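PDB 4NZK: AlgX/AlgJ SGNH hydrolase-like domain-containing protein from Eubacterium siraeum, which is of unknown function but belongs to the DHHW family of the SGNH hydrolase clan, whose members include esterases and acyl-modifying enzymes. Local coordinates for residues G73-G78 with G201-F206. Numbering follows the deposited sequence.
Sequences GISLYG and GTMYAF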
ATOM      1  N   GLY A  73      10.518  13.646   7.761  1.00 12.41           N
ATOM      2  CA  GLY A  73       9.241  14.323   7.582  1.00 12.26           C
ATOM      3  C   GLY A  73       8.195  13.273   7.934  1.00 11.93           C
ATOM      4  O   GLY A  73       8.185  12.182   7.339  1.00 13.31           O
ATOM      5  N   ILE A  74       7.329  13.607   8.906  1.00 12.35           N
ATOM      6  CA  ILE A  74       6.313  12.697   9.447  1.00 11.94           C
ATOM      7  C   ILE A  74       4.961  13.341   9.413  1.00 11.97           C
ATOM      8  O   ILE A  74       4.758  14.437   9.974  1.00 12.84           O
ATOM      9  CB  ILE A  74       6.659  12.320  10.899  1.00 13.56           C
ATOM     10  CG1 ILE A  74       8.063  11.711  10.939  1.00 15.64           C
ATOM     11  CG2 ILE A  74       5.575  11.377  11.475  1.00 15.89           C
ATOM     12  CD1 ILE A  74       8.580  11.384  12.315  1.00 17.47           C
ATOM     13  N   SER A  75       4.008  12.664   8.780  1.00 10.51           N
ATOM     14  CA  SER A  75       2.646  13.207   8.704  1.00 10.48           C
ATOM     15  C   SER A  75       1.955  12.941  10.051  1.00  9.77           C
ATOM     16  O   SER A  75       1.931  11.814  10.542  1.00 12.59           O
ATOM     17  CB  SER A  75       1.860  12.500   7.597  1.00 11.18           C
ATOM     18  OG  SER A  75       2.376  12.707   6.317  1.00 13.54           O
ATOM     19  N   LEU A  76       1.387  13.992  10.630  1.00  9.80           N
ATOM     20  CA  LEU A  76       0.661  13.886  11.875  1.00  9.90           C
ATOM     21  C   LEU A  76      -0.764  13.411  11.587  1.00 11.88           C
ATOM     22  O   LEU A  76      -1.360  13.758  10.589  1.00 12.92           O
ATOM     23  CB  LEU A  76       0.675  15.225  12.619  1.00 12.17           C
ATOM     24  CG  LEU A  76       2.114  15.684  12.966  1.00 13.54           C
ATOM     25  CD1 LEU A  76       2.148  17.135  13.419  1.00 18.51           C
ATOM     26  CD2 LEU A  76       2.806  14.793  13.979  1.00 17.71           C
ATOM     27  N   TYR A  77      -1.306  12.635  12.513  1.00 11.51           N
ATOM     28  CA  TYR A  77      -2.592  11.973  12.298  1.00 11.67           C
ATOM     29  C   TYR A  77      -3.629  12.502  13.265  1.00 12.44           C
ATOM     30  O   TYR A  77      -3.325  12.671  14.454  1.00 13.18           O
ATOM     31  CB  TYR A  77      -2.410  10.463  12.500  1.00 11.69           C
ATOM     32  CG  TYR A  77      -3.639   9.669  12.190  1.00 11.04           C
ATOM     33  CD1 TYR A  77      -4.279   9.752  10.946  1.00 12.48           C
ATOM     34  CD2 TYR A  77      -4.134   8.763  13.095  1.00 12.38           C
ATOM     35  CE1 TYR A  77      -5.399   8.986  10.660  1.00 14.24           C
ATOM     36  CE2 TYR A  77      -5.267   8.013  12.818  1.00 12.36           C
ATOM     37  CZ  TYR A  77      -5.889   8.126  11.602  1.00 12.54           C
ATOM     38  OH  TYR A  77      -7.008   7.412  11.281  1.00 15.64           O
ATOM     39  N   GLY A  78      -4.842  12.732  12.745  1.00 14.56           N
ATOM     40  CA  GLY A  78      -5.950  13.256  13.552  1.00 16.47           C
ATOM     41  C   GLY A  78      -6.990  12.242  13.991  1.00 15.27           C
ATOM     42  O   GLY A  78      -7.841  12.528  14.841  1.00 19.64           O
ATOM     43  N   GLY A 201      11.529  11.861  -1.448  1.00 13.99           N
ATOM     44  CA  GLY A 201      10.156  11.558  -1.782  1.00 14.03           C
ATOM     45  C   GLY A 201       9.207  12.733  -1.583  1.00 14.13           C
ATOM     46  O   GLY A 201       9.623  13.914  -1.574  1.00 13.17           O
ATOM     47  N   THR A 202       7.946  12.381  -1.356  1.00 12.93           N
ATOM     48  CA  THR A 202       6.874  13.360  -1.267  1.00 11.93           C
ATOM     49  C   THR A 202       6.990  14.309  -0.094  1.00 12.93           C
ATOM     50  O   THR A 202       6.327  15.349  -0.119  1.00 13.96           O
ATOM     51  CB  THR A 202       5.482  12.722  -1.180  1.00 15.57           C
ATOM     52  OG1 THR A 202       5.475  11.883  -0.050  1.00 14.58           O
ATOM     53  CG2 THR A 202       5.168  11.899  -2.401  1.00 18.37           C
HETATM   54  N   MSE A 203       7.793  13.992   0.930  1.00 11.74           N
HETATM   55  CA  MSE A 203       7.914  14.876   2.071  1.00 12.01           C
HETATM   56  C   MSE A 203       8.540  16.194   1.695  1.00 12.97           C
HETATM   57  O   MSE A 203       8.347  17.182   2.396  1.00 12.86           O
HETATM   58  CB  MSE A 203       8.684  14.315   3.278  1.00 12.55           C
HETATM   59  CG  MSE A 203       7.867  13.232   3.927  1.00 13.75           C
HETATM   60 SE   MSE A 203       6.347  14.045   4.859  0.75 12.63          SE
HETATM   61  CE  MSE A 203       5.551  12.361   5.324  1.00 19.26           C
ATOM     62  N   TYR A 204       9.299  16.236   0.610  1.00 11.85           N
ATOM     63  CA  TYR A 204       9.901  17.530   0.200  1.00 12.37           C
ATOM     64  C   TYR A 204       8.753  18.499  -0.127  1.00 11.93           C
ATOM     65  O   TYR A 204       8.643  19.561   0.480  1.00 13.71           O
ATOM     66  CB  TYR A 204      10.932  17.317  -0.914  1.00 13.82           C
ATOM     67  CG  TYR A 204      11.679  18.557  -1.332  1.00 13.58           C
ATOM     68  CD1 TYR A 204      12.131  19.487  -0.397  1.00 15.45           C
ATOM     69  CD2 TYR A 204      12.001  18.762  -2.658  1.00 18.00           C
ATOM     70  CE1 TYR A 204      12.829  20.634  -0.802  1.00 18.30           C
ATOM     71  CE2 TYR A 204      12.680  19.904  -3.057  1.00 17.13           C
ATOM     72  CZ  TYR A 204      13.107  20.816  -2.143  1.00 17.16           C
ATOM     73  OH  TYR A 204      13.828  21.920  -2.577  1.00 20.89           O
ATOM     74  N   ALA A 205       7.847  18.093  -1.014  1.00 12.66           N
ATOM     75  CA  ALA A 205       6.689  18.921  -1.335  1.00 13.03           C
ATOM     76  C   ALA A 205       5.752  19.108  -0.142  1.00 11.98           C
ATOM     77  O   ALA A 205       5.259  20.215   0.098  1.00 13.83           O
ATOM     78  CB  ALA A 205       5.927  18.318  -2.512  1.00 14.60           C
ATOM     79  N   PHE A 206       5.460  18.024   0.590  1.00 12.34           N
ATOM     80  CA  PHE A 206       4.471  18.101   1.677  1.00 11.04           C
ATOM     81  C   PHE A 206       4.916  19.044   2.804  1.00 10.98           C
ATOM     82  O   PHE A 206       4.083  19.580   3.519  1.00 12.70           O
ATOM     83  CB  PHE A 206       4.170  16.734   2.274  1.00 15.03           C
ATOM     84  CG  PHE A 206       3.104  15.936   1.576  1.00 17.37           C
ATOM     85  CD1 PHE A 206       3.159  15.641   0.237  1.00 17.27           C
ATOM     86  CD2 PHE A 206       2.056  15.445   2.313  1.00 25.71           C
ATOM     87  CE1 PHE A 206       2.195  14.841  -0.355  1.00 19.05           C
ATOM     88  CE2 PHE A 206       1.060  14.676   1.735  1.00 21.88           C
ATOM     89  CZ  PHE A 206       1.145  14.354   0.396  1.00 21.85           C
TER
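Met203, a selenomethionine, packs its side chain without any hydrogen bond against the strand end Gly73-Ser75, joining the short helix 203-206 to the edge strand 70-75. The burial is small, 161 Å² over both sides, and all the touching residues are buried. At Gly73 the CA atom lies 5.7 Å from the CA of Met203, and the selenomethionine side chain lies directly against the glycine backbone, which has no side chain of its own there. From there the selenomethionine runs alongside the strand: its SE is 3.7 Å from Gly73 C, and its CE ends 3.3 Å from Gly73 O and 3.3 Å from Ser75 OG. A bend at chi2 (-72°) turns the chain so that its methyl reaches both oxygens. Strand 70-75 is an outer strand of a three-stranded antiparallel sheet (53-59, 62-67, 70-75), an element separate from the mixed, largely parallel sheet that is consistent with an SGNH hydrolase-like fold. Gln62 on the neighbouring strand 62-67 hydrogen-bonds through OE1 to Ser75 OG and also touches Met203, while Ile213 of helix 211-214 packs on the same selenomethionine. Within the helical segment, Phe206 N hydrogen-bonds to Thr202 O at 2.9 Å.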